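Local structure of elongation factor G (Thermus thermophilus, 2DY1) at residues Q299-L310 with A342-A353; V580-V590 with Y625-A636. The protein binds GTP together with a magnesium ion and probably acts as a GTPase elongation factor in the translocation step of protein synthesis. All coordinates share one frame; numbering follows the deposited sequence.

Contact 1 (Q299-L310 with A342-A353); sequences QVAYLRLYRGRL and AEAGFVLGVPKA
Leu305 meets the turn residues Gly345 and Phe346 through paired backbone bonds: Leu305 N gives a nearly linear bond to Phe346 O (3.0 Å), and Leu305 O receives Gly345 N at 2.8 Å. That second oxygen has another donor. Gly345 N arrives almost head-on, whereas NE of Arg304 comes in at 2.9 Å from well above the carbonyl plane, 70° out of it, which leaves room for both. A bend in the arginine chain (chi2 65°) carries NE back over its own strand to this oxygen. CD1 of Tyr306 lies over the centre of one guanidinium face, 3.6 Å above its plane, and the group is fixed further by Ala97 O and Asp99 of the GTP-binding domain.

Further along, Leu303 and Leu348 exchange two N-H to O bonds, 2.8 Å each way and both in the carbonyl plane; Ala301 and Val350 make the next hydrogen-bonded pair. These four residues share one sheet face, where CD1 of Leu303 reaches CG2 of Val350 obliquely (3.7 Å). Ala353 CB packs against Ala301 CB here (3.6 Å), and from the next sheet Leu310 CD1 approaches Leu348 CD1 at 4.3 Å.

What positions the Leu305 end is a type II turn from Glu343 to Phe346, with Gly345 at positive phi (110°). In strand 299-307 a classic beta bulge sets Tyr306 and Arg307 together opposite Leu285 of the neighbouring strand. Beyond these bends the pairing resumes in another sheet, between Leu310 and Ala342. Gly345 O, bonded to Thr11, gives the turn its own tie to the GTP-binding domain. Antiparallel pairing that passes through a bulge and a turn from one sheet to the next is consistent with the beta-barrel second domain of translational GTPases.

Contact 2 (V580-V590 with Y625-A636); sequences VLAPQERVGDV and YYKALPGLTGGA
Thr633, which packs on Ala582, grips Leu629 O twice: its N bonds at 2.9 Å, and its OG1 at 3.0 Å from above the carbonyl plane. OG1 also meets Gly637 N. Thr633 CG2 touches both Ala582 CB (3.6 Å) and Val590 CG2, and Pro583 CG rests on Ala636 CB (3.6 Å).

One water joins Tyr625 to Val590, accepting from Tyr625 OH at 2.6 Å in the plane of the ring and donating to Val590 O. CG2 of Val580 comes to the edge of the same ring, beside CE1.

Partly exposed, Arg586 curls against the backbone of Gly631 to Gly634, bent at chi2 (-9°) and chi3. NE forms a salt bridge with Asp589 OD2 (2.9 Å), on the anti side of the carboxylate, and Leu632 O stands 3.4 Å above one guanidinium face. With an alanine in its place, Asp589 is likely to lose its charged mate and Leu632 O its cover.

The two segments belong to a beta-alpha-beta-beta-alpha-beta, ferredoxin-like C-terminal domain, with both helices on one side of the sheet. No clear direct hydrogen bond crosses between them, so the join rests on side-chain packing, the arginine lying on the Leu632 carbonyl, and one water bridge.

In the fold
Contact 1 and contact 2 lie on opposite sides of the chain's centre, about 44 Å apart between centres and about 27 Å between nearest atoms, and have no secondary-structure element in common. Contact 1 is largely buried, joins strands within the second domain, and buries 939 Å², both sides summed, with nine backbone hydrogen bonds across the segments. Contact 2, partly buried, accounts for 508 Å² on the same measure in the C-terminal domain, where a strand and the helix after it meet a second helix mainly by side-chain packing. Polar groups of contact 1 also serve a junction with the GTP-binding domain, whereas the polar bonds described for contact 2 stay within one domain.

Contact 1 (Q299-L310 with A342-A353)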
loop_
_atom_site.group_PDB
_atom_site.type_symbol
_atom_site.label_atom_id
_atom_site.label_comp_id
_atom_site.label_asym_id
_atom_site.label_seq_id
_atom_site.Cartn_x
_atom_site.Cartn_y
_atom_site.Cartn_z
ATOM N N GLN A 299 3.220 20.810 -7.653
ATOM C CA GLN A 299 2.321 19.927 -6.923
ATOM C C GLN A 299 0.854 20.143 -7.274
ATOM O O GLN A 299 0.384 21.271 -7.351
ATOM C CB GLN A 299 2.546 20.098 -5.413
ATOM C CG GLN A 299 1.668 19.198 -4.510
ATOM C CD GLN A 299 2.288 18.922 -3.148
ATOM O OE1 GLN A 299 1.590 18.591 -2.184
ATOM N NE2 GLN A 299 3.605 19.023 -3.065
ATOM N N VAL A 300 0.150 19.046 -7.551
ATOM C CA VAL A 300 -1.275 19.095 -7.846
ATOM C C VAL A 300 -1.945 18.160 -6.841
ATOM O O VAL A 300 -1.564 16.999 -6.722
ATOM C CB VAL A 300 -1.604 18.608 -9.287
ATOM C CG1 VAL A 300 -3.115 18.545 -9.475
ATOM C CG2 VAL A 300 -0.999 19.555 -10.309
ATOM N N ALA A 301 -2.936 18.678 -6.117
ATOM C CA ALA A 301 -3.673 17.909 -5.125
ATOM C C ALA A 301 -4.969 17.468 -5.784
ATOM O O ALA A 301 -5.627 18.245 -6.491
ATOM C CB ALA A 301 -3.960 18.771 -3.884
ATOM N N TYR A 302 -5.318 16.200 -5.590
ATOM C CA TYR A 302 -6.533 15.662 -6.174
ATOM C C TYR A 302 -7.547 15.527 -5.064
ATOM O O TYR A 302 -7.342 14.796 -4.098
ATOM C CB TYR A 302 -6.230 14.318 -6.833
ATOM C CG TYR A 302 -5.334 14.506 -8.044
ATOM C CD1 TYR A 302 -5.851 14.505 -9.334
ATOM C CD2 TYR A 302 -3.973 14.738 -7.881
ATOM C CE1 TYR A 302 -5.017 14.734 -10.440
ATOM C CE2 TYR A 302 -3.143 14.970 -8.980
ATOM C CZ TYR A 302 -3.668 14.966 -10.236
ATOM O OH TYR A 302 -2.827 15.199 -11.299
ATOM N N LEU A 303 -8.641 16.258 -5.231
ATOM C CA LEU A 303 -9.669 16.334 -4.209
ATOM C C LEU A 303 -10.961 15.695 -4.607
ATOM O O LEU A 303 -11.454 15.934 -5.694
ATOM C CB LEU A 303 -9.987 17.804 -3.919
ATOM C CG LEU A 303 -9.188 18.661 -2.951
ATOM C CD1 LEU A 303 -7.726 18.676 -3.345
ATOM C CD2 LEU A 303 -9.774 20.084 -2.979
ATOM N N ARG A 304 -11.515 14.889 -3.710
ATOM C CA ARG A 304 -12.843 14.329 -3.945
ATOM C C ARG A 304 -13.797 15.213 -3.143
ATOM O O ARG A 304 -13.573 15.439 -1.950
ATOM C CB ARG A 304 -12.955 12.902 -3.423
ATOM C CG ARG A 304 -14.431 12.449 -3.222
ATOM C CD ARG A 304 -15.209 12.364 -4.536
ATOM N NE ARG A 304 -16.653 12.391 -4.273
ATOM C CZ ARG A 304 -17.395 11.355 -3.899
ATOM N NH1 ARG A 304 -16.864 10.142 -3.747
ATOM N NH2 ARG A 304 -18.685 11.559 -3.618
ATOM N N LEU A 305 -14.836 15.714 -3.802
ATOM C CA LEU A 305 -15.857 16.517 -3.120
ATOM C C LEU A 305 -16.966 15.517 -2.804
ATOM O O LEU A 305 -17.672 15.045 -3.698
ATOM C CB LEU A 305 -16.367 17.627 -4.049
ATOM C CG LEU A 305 -17.423 18.587 -3.468
ATOM C CD1 LEU A 305 -16.870 19.285 -2.231
ATOM C CD2 LEU A 305 -17.802 19.609 -4.530
ATOM N N TYR A 306 -17.102 15.188 -1.529
ATOM C CA TYR A 306 -18.092 14.206 -1.101
ATOM C C TYR A 306 -19.473 14.767 -0.966
ATOM O O TYR A 306 -20.464 14.073 -1.196
ATOM C CB TYR A 306 -17.704 13.607 0.259
ATOM C CG TYR A 306 -16.442 12.752 0.272
ATOM C CD1 TYR A 306 -16.414 11.513 -0.363
ATOM C CD2 TYR A 306 -15.301 13.169 0.963
ATOM C CE1 TYR A 306 -15.284 10.689 -0.304
ATOM C CE2 TYR A 306 -14.148 12.348 1.023
ATOM C CZ TYR A 306 -14.158 11.112 0.389
ATOM O OH TYR A 306 -13.039 10.303 0.481
ATOM N N ARG A 307 -19.537 16.036 -0.589
ATOM C CA ARG A 307 -20.827 16.660 -0.336
ATOM C C ARG A 307 -20.670 18.121 -0.580
ATOM O O ARG A 307 -19.580 18.648 -0.424
ATOM C CB ARG A 307 -21.205 16.446 1.137
ATOM C CG ARG A 307 -22.650 16.816 1.522
ATOM C CD ARG A 307 -22.896 16.453 2.987
ATOM N NE ARG A 307 -22.033 17.212 3.891
ATOM C CZ ARG A 307 -21.705 16.821 5.115
ATOM N NH1 ARG A 307 -22.166 15.671 5.593
ATOM N NH2 ARG A 307 -20.916 17.582 5.858
ATOM N N GLY A 308 -21.763 18.761 -0.973
ATOM C CA GLY A 308 -21.736 20.192 -1.193
ATOM C C GLY A 308 -21.473 20.609 -2.613
ATOM O O GLY A 308 -21.301 19.786 -3.506
ATOM N N ARG A 309 -21.444 21.914 -2.826
ATOM C CA ARG A 309 -21.221 22.453 -4.139
ATOM C C ARG A 309 -20.186 23.563 -4.025
ATOM O O ARG A 309 -20.067 24.218 -2.986
ATOM C CB ARG A 309 -22.557 22.972 -4.697
ATOM C CG ARG A 309 -22.495 23.625 -6.061
ATOM C CD ARG A 309 -23.892 23.757 -6.666
ATOM N NE ARG A 309 -23.866 24.572 -7.876
ATOM C CZ ARG A 309 -23.789 25.899 -7.875
ATOM N NH1 ARG A 309 -23.744 26.560 -6.724
ATOM N NH2 ARG A 309 -23.734 26.566 -9.019
ATOM N N LEU A 310 -19.404 23.748 -5.079
ATOM C CA LEU A 310 -18.404 24.805 -5.079
ATOM C C LEU A 310 -18.421 25.613 -6.356
ATOM O O LEU A 310 -18.730 25.110 -7.448
ATOM C CB LEU A 310 -16.996 24.234 -4.911
ATOM C CG LEU A 310 -16.676 23.532 -3.597
ATOM C CD1 LEU A 310 -15.328 22.835 -3.716
ATOM C CD2 LEU A 310 -16.637 24.554 -2.463
ATOM N N ALA A 342 -18.640 22.893 -9.345
ATOM C CA ALA A 342 -18.349 21.512 -8.982
ATOM C C ALA A 342 -19.424 21.076 -7.998
ATOM O O ALA A 342 -19.793 21.831 -7.101
ATOM C CB ALA A 342 -16.990 21.411 -8.358
ATOM N N GLU A 343 -19.937 19.867 -8.161
ATOM C CA GLU A 343 -20.993 19.370 -7.276
ATOM C C GLU A 343 -20.461 18.119 -6.596
ATOM O O GLU A 343 -19.441 17.580 -7.018
ATOM C CB GLU A 343 -22.232 18.982 -8.093
ATOM C CG GLU A 343 -22.745 20.041 -9.047
ATOM C CD GLU A 343 -23.801 19.484 -9.977
ATOM O OE1 GLU A 343 -24.873 19.071 -9.483
ATOM O OE2 GLU A 343 -23.555 19.450 -11.202
ATOM N N ALA A 344 -21.152 17.632 -5.574
ATOM C CA ALA A 344 -20.682 16.423 -4.887
ATOM C C ALA A 344 -20.516 15.316 -5.932
ATOM O O ALA A 344 -21.377 15.122 -6.796
ATOM C CB ALA A 344 -21.693 15.997 -3.809
ATOM N N GLY A 345 -19.395 14.596 -5.829
ATOM C CA GLY A 345 -19.087 13.541 -6.785
ATOM C C GLY A 345 -17.907 13.959 -7.660
ATOM O O GLY A 345 -17.178 13.120 -8.192
ATOM N N PHE A 346 -17.723 15.263 -7.817
ATOM C CA PHE A 346 -16.599 15.753 -8.611
ATOM C C PHE A 346 -15.271 15.430 -7.956
ATOM O O PHE A 346 -15.155 15.294 -6.728
ATOM C CB PHE A 346 -16.640 17.289 -8.743
ATOM C CG PHE A 346 -17.394 17.793 -9.932
ATOM C CD1 PHE A 346 -18.721 17.431 -10.141
ATOM C CD2 PHE A 346 -16.771 18.643 -10.859
ATOM C CE1 PHE A 346 -19.423 17.898 -11.248
ATOM C CE2 PHE A 346 -17.462 19.117 -11.978
ATOM C CZ PHE A 346 -18.792 18.747 -12.176
ATOM N N VAL A 347 -14.261 15.302 -8.816
ATOM C CA VAL A 347 -12.895 15.165 -8.378
ATOM C C VAL A 347 -12.256 16.391 -9.010
ATOM O O VAL A 347 -12.451 16.669 -10.192
ATOM C CB VAL A 347 -12.220 13.894 -8.909
ATOM C CG1 VAL A 347 -10.704 13.992 -8.685
ATOM C CG2 VAL A 347 -12.785 12.682 -8.158
ATOM N N LEU A 348 -11.550 17.161 -8.192
ATOM C CA LEU A 348 -10.890 18.362 -8.671
ATOM C C LEU A 348 -9.390 18.236 -8.602
ATOM O O LEU A 348 -8.861 17.525 -7.750
ATOM C CB LEU A 348 -11.291 19.557 -7.809
ATOM C CG LEU A 348 -12.785 19.904 -7.807
ATOM C CD1 LEU A 348 -13.011 21.048 -6.818
ATOM C CD2 LEU A 348 -13.241 20.313 -9.184
ATOM N N GLY A 349 -8.703 18.936 -9.502
ATOM C CA GLY A 349 -7.250 18.955 -9.460
ATOM C C GLY A 349 -6.910 20.379 -9.054
ATOM O O GLY A 349 -7.325 21.315 -9.741
ATOM N N VAL A 350 -6.180 20.550 -7.962
ATOM C CA VAL A 350 -5.813 21.884 -7.465
ATOM C C VAL A 350 -4.330 22.117 -7.747
ATOM O O VAL A 350 -3.492 21.444 -7.166
ATOM C CB VAL A 350 -6.062 21.966 -5.927
ATOM C CG1 VAL A 350 -5.722 23.353 -5.395
ATOM C CG2 VAL A 350 -7.519 21.635 -5.618
ATOM N N PRO A 351 -3.995 23.052 -8.658
ATOM C CA PRO A 351 -2.579 23.325 -8.964
ATOM C C PRO A 351 -1.928 24.205 -7.899
ATOM O O PRO A 351 -2.620 24.750 -7.040
ATOM C CB PRO A 351 -2.652 23.994 -10.329
ATOM C CG PRO A 351 -3.906 24.813 -10.206
ATOM C CD PRO A 351 -4.878 23.812 -9.562
ATOM N N LYS A 352 -0.601 24.327 -7.952
ATOM C CA LYS A 352 0.171 25.109 -6.974
ATOM C C LYS A 352 -0.260 24.675 -5.581
ATOM O O LYS A 352 -0.470 25.494 -4.690
ATOM C CB LYS A 352 -0.106 26.605 -7.142
ATOM C CG LYS A 352 0.228 27.177 -8.505
ATOM C CD LYS A 352 -0.297 28.608 -8.607
ATOM C CE LYS A 352 -0.012 29.232 -9.964
ATOM N NZ LYS A 352 -0.623 30.588 -10.081
ATOM N N ALA A 353 -0.377 23.367 -5.395
ATOM C CA ALA A 353 -0.849 22.814 -4.137
ATOM C C ALA A 353 0.221 22.348 -3.156
ATOM O O ALA A 353 0.002 21.397 -2.423
ATOM C CB ALA A 353 -1.808 21.653 -4.442
HETATM O O HOH W 1 1.029 22.883 -9.860
#

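Contact 2 (V580-V590 with Y625-A636)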
loop_
_atom_site.group_PDB
_atom_site.type_symbol
_atom_site.label_atom_id
_atom_site.label_comp_id
_atom_site.label_asym_id
_atom_site.label_seq_id
_atom_site.Cartn_x
_atom_site.Cartn_y
_atom_site.Cartn_z
ATOM N N VAL A 580 6.276 -18.541 4.773
ATOM C CA VAL A 580 6.234 -18.628 3.320
ATOM C C VAL A 580 5.059 -19.470 2.834
ATOM O O VAL A 580 4.883 -20.612 3.256
ATOM C CB VAL A 580 7.549 -19.230 2.751
ATOM C CG1 VAL A 580 7.464 -19.337 1.234
ATOM C CG2 VAL A 580 8.726 -18.361 3.139
ATOM N N LEU A 581 4.250 -18.886 1.956
ATOM C CA LEU A 581 3.101 -19.574 1.381
ATOM C C LEU A 581 3.545 -19.970 -0.021
ATOM O O LEU A 581 3.928 -19.112 -0.819
ATOM C CB LEU A 581 1.897 -18.628 1.308
ATOM C CG LEU A 581 0.508 -19.205 1.009
ATOM C CD1 LEU A 581 0.512 -19.896 -0.336
ATOM C CD2 LEU A 581 0.100 -20.175 2.106
ATOM N N ALA A 582 3.507 -21.262 -0.327
ATOM C CA ALA A 582 3.941 -21.713 -1.642
ATOM C C ALA A 582 3.216 -22.956 -2.137
ATOM O O ALA A 582 2.747 -23.776 -1.345
ATOM C CB ALA A 582 5.444 -21.964 -1.630
ATOM N N PRO A 583 3.118 -23.104 -3.468
ATOM C CA PRO A 583 2.452 -24.257 -4.080
ATOM C C PRO A 583 3.081 -25.526 -3.530
ATOM O O PRO A 583 4.270 -25.544 -3.210
ATOM C CB PRO A 583 2.740 -24.066 -5.566
ATOM C CG PRO A 583 2.797 -22.574 -5.702
ATOM C CD PRO A 583 3.622 -22.184 -4.502
ATOM N N GLN A 584 2.292 -26.585 -3.421
ATOM C CA GLN A 584 2.810 -27.836 -2.891
ATOM C C GLN A 584 3.983 -28.387 -3.702
ATOM O O GLN A 584 4.970 -28.850 -3.127
ATOM C CB GLN A 584 1.685 -28.873 -2.786
ATOM C CG GLN A 584 0.996 -29.227 -4.089
ATOM C CD GLN A 584 1.217 -30.679 -4.475
ATOM O OE1 GLN A 584 2.283 -31.046 -4.966
ATOM N NE2 GLN A 584 0.211 -31.515 -4.237
ATOM N N GLU A 585 3.891 -28.326 -5.029
ATOM C CA GLU A 585 4.971 -28.831 -5.875
ATOM C C GLU A 585 6.221 -27.949 -5.796
ATOM O O GLU A 585 7.309 -28.370 -6.194
ATOM C CB GLU A 585 4.503 -28.970 -7.336
ATOM C CG GLU A 585 3.324 -29.938 -7.525
ATOM C CD GLU A 585 3.284 -30.601 -8.904
ATOM O OE1 GLU A 585 4.212 -31.380 -9.222
ATOM O OE2 GLU A 585 2.322 -30.351 -9.665
ATOM N N ARG A 586 6.065 -26.733 -5.271
ATOM C CA ARG A 586 7.187 -25.800 -5.134
ATOM C C ARG A 586 7.789 -25.782 -3.731
ATOM O O ARG A 586 8.827 -25.158 -3.502
ATOM C CB ARG A 586 6.761 -24.372 -5.508
ATOM C CG ARG A 586 6.982 -23.985 -6.975
ATOM C CD ARG A 586 7.790 -25.038 -7.729
ATOM N NE ARG A 586 9.111 -24.576 -8.151
ATOM C CZ ARG A 586 9.326 -23.721 -9.145
ATOM N NH1 ARG A 586 10.565 -23.364 -9.457
ATOM N NH2 ARG A 586 8.305 -23.225 -9.831
ATOM N N VAL A 587 7.137 -26.461 -2.794
ATOM C CA VAL A 587 7.609 -26.514 -1.412
ATOM C C VAL A 587 9.046 -27.013 -1.293
ATOM O O VAL A 587 9.836 -26.473 -0.517
ATOM C CB VAL A 587 6.705 -27.422 -0.558
ATOM C CG1 VAL A 587 7.338 -27.668 0.798
ATOM C CG2 VAL A 587 5.338 -26.776 -0.393
ATOM N N GLY A 588 9.380 -28.048 -2.057
ATOM C CA GLY A 588 10.727 -28.593 -2.014
ATOM C C GLY A 588 11.820 -27.583 -2.324
ATOM O O GLY A 588 12.870 -27.574 -1.673
ATOM N N ASP A 589 11.583 -26.738 -3.323
ATOM C CA ASP A 589 12.557 -25.722 -3.704
ATOM C C ASP A 589 12.653 -24.662 -2.613
ATOM O O ASP A 589 13.737 -24.169 -2.308
ATOM C CB ASP A 589 12.156 -25.066 -5.027
ATOM C CG ASP A 589 12.162 -26.043 -6.183
ATOM O OD1 ASP A 589 13.215 -26.677 -6.416
ATOM O OD2 ASP A 589 11.120 -26.176 -6.859
ATOM N N VAL A 590 11.508 -24.314 -2.036
ATOM C CA VAL A 590 11.457 -23.326 -0.967
ATOM C C VAL A 590 12.293 -23.816 0.211
ATOM O O VAL A 590 13.202 -23.118 0.668
ATOM C CB VAL A 590 10.001 -23.084 -0.504
ATOM C CG1 VAL A 590 9.983 -22.265 0.786
ATOM C CG2 VAL A 590 9.229 -22.357 -1.596
ATOM N N TYR A 625 15.087 -11.631 0.047
ATOM C CA TYR A 625 14.234 -12.784 -0.165
ATOM C C TYR A 625 13.099 -12.364 -1.110
ATOM O O TYR A 625 12.645 -13.156 -1.933
ATOM C CB TYR A 625 13.672 -13.284 1.173
ATOM C CG TYR A 625 13.055 -14.666 1.105
ATOM C CD1 TYR A 625 11.721 -14.873 1.455
ATOM C CD2 TYR A 625 13.807 -15.769 0.685
ATOM C CE1 TYR A 625 11.143 -16.151 1.385
ATOM C CE2 TYR A 625 13.239 -17.046 0.610
ATOM C CZ TYR A 625 11.912 -17.226 0.961
ATOM O OH TYR A 625 11.349 -18.480 0.883
ATOM N N TYR A 626 12.669 -11.104 -1.013
ATOM C CA TYR A 626 11.589 -10.611 -1.863
ATOM C C TYR A 626 11.918 -10.742 -3.352
ATOM O O TYR A 626 11.013 -10.870 -4.170
ATOM C CB TYR A 626 11.233 -9.146 -1.521
ATOM C CG TYR A 626 12.249 -8.100 -1.937
ATOM C CD1 TYR A 626 13.408 -7.881 -1.190
ATOM C CD2 TYR A 626 12.029 -7.299 -3.064
ATOM C CE1 TYR A 626 14.314 -6.896 -1.546
ATOM C CE2 TYR A 626 12.937 -6.307 -3.433
ATOM C CZ TYR A 626 14.073 -6.109 -2.667
ATOM O OH TYR A 626 14.950 -5.111 -3.019
ATOM N N LYS A 627 13.203 -10.726 -3.701
ATOM C CA LYS A 627 13.605 -10.846 -5.106
ATOM C C LYS A 627 13.643 -12.292 -5.581
ATOM O O LYS A 627 13.401 -12.571 -6.752
ATOM C CB LYS A 627 14.987 -10.221 -5.339
ATOM C CG LYS A 627 15.031 -8.701 -5.264
ATOM C CD LYS A 627 16.393 -8.166 -5.704
ATOM C CE LYS A 627 16.429 -6.652 -5.650
ATOM N NZ LYS A 627 17.787 -6.104 -5.977
ATOM N N ALA A 628 13.929 -13.207 -4.665
ATOM C CA ALA A 628 14.045 -14.621 -5.002
ATOM C C ALA A 628 12.763 -15.437 -4.899
ATOM O O ALA A 628 12.608 -16.441 -5.600
ATOM C CB ALA A 628 15.128 -15.259 -4.132
ATOM N N LEU A 629 11.842 -15.020 -4.039
ATOM C CA LEU A 629 10.611 -15.783 -3.851
ATOM C C LEU A 629 9.837 -16.119 -5.123
ATOM O O LEU A 629 9.382 -17.249 -5.293
ATOM C CB LEU A 629 9.680 -15.077 -2.870
ATOM C CG LEU A 629 8.487 -15.956 -2.479
ATOM C CD1 LEU A 629 8.984 -17.242 -1.818
ATOM C CD2 LEU A 629 7.568 -15.194 -1.544
ATOM N N PRO A 630 9.658 -15.142 -6.029
ATOM C CA PRO A 630 8.920 -15.430 -7.264
ATOM C C PRO A 630 9.476 -16.645 -8.017
ATOM O O PRO A 630 8.739 -17.584 -8.323
ATOM C CB PRO A 630 9.063 -14.131 -8.050
ATOM C CG PRO A 630 9.041 -13.092 -6.943
ATOM C CD PRO A 630 9.978 -13.705 -5.926
ATOM N N GLY A 631 10.774 -16.624 -8.306
ATOM C CA GLY A 631 11.396 -17.727 -9.018
ATOM C C GLY A 631 11.259 -19.068 -8.317
ATOM O O GLY A 631 11.184 -20.113 -8.964
ATOM N N LEU A 632 11.222 -19.040 -6.989
ATOM C CA LEU A 632 11.102 -20.255 -6.189
ATOM C C LEU A 632 9.674 -20.785 -6.121
ATOM O O LEU A 632 9.456 -21.970 -5.854
ATOM C CB LEU A 632 11.608 -19.994 -4.766
ATOM C CG LEU A 632 13.115 -19.795 -4.582
ATOM C CD1 LEU A 632 13.392 -19.174 -3.221
ATOM C CD2 LEU A 632 13.827 -21.135 -4.722
ATOM N N THR A 633 8.700 -19.913 -6.360
ATOM C CA THR A 633 7.303 -20.323 -6.289
ATOM C C THR A 633 6.528 -20.082 -7.576
ATOM O O THR A 633 5.299 -20.015 -7.558
ATOM C CB THR A 633 6.578 -19.587 -5.159
ATOM O OG1 THR A 633 6.551 -18.185 -5.450
ATOM C CG2 THR A 633 7.293 -19.811 -3.843
ATOM N N GLY A 634 7.242 -19.958 -8.688
ATOM C CA GLY A 634 6.582 -19.724 -9.959
ATOM C C GLY A 634 5.700 -18.489 -9.928
ATOM O O GLY A 634 4.725 -18.394 -10.674
ATOM N N GLY A 635 6.043 -17.543 -9.058
ATOM C CA GLY A 635 5.275 -16.316 -8.948
ATOM C C GLY A 635 4.009 -16.437 -8.120
ATOM O O GLY A 635 3.234 -15.485 -8.028
ATOM N N ALA A 636 3.798 -17.596 -7.507
ATOM C CA ALA A 636 2.606 -17.831 -6.697
ATOM C C ALA A 636 2.844 -17.643 -5.200
ATOM O O ALA A 636 1.893 -17.558 -4.420
ATOM C CB ALA A 636 2.078 -19.235 -6.957
HETATM O O HOH W 2 13.060 -20.272 0.213
#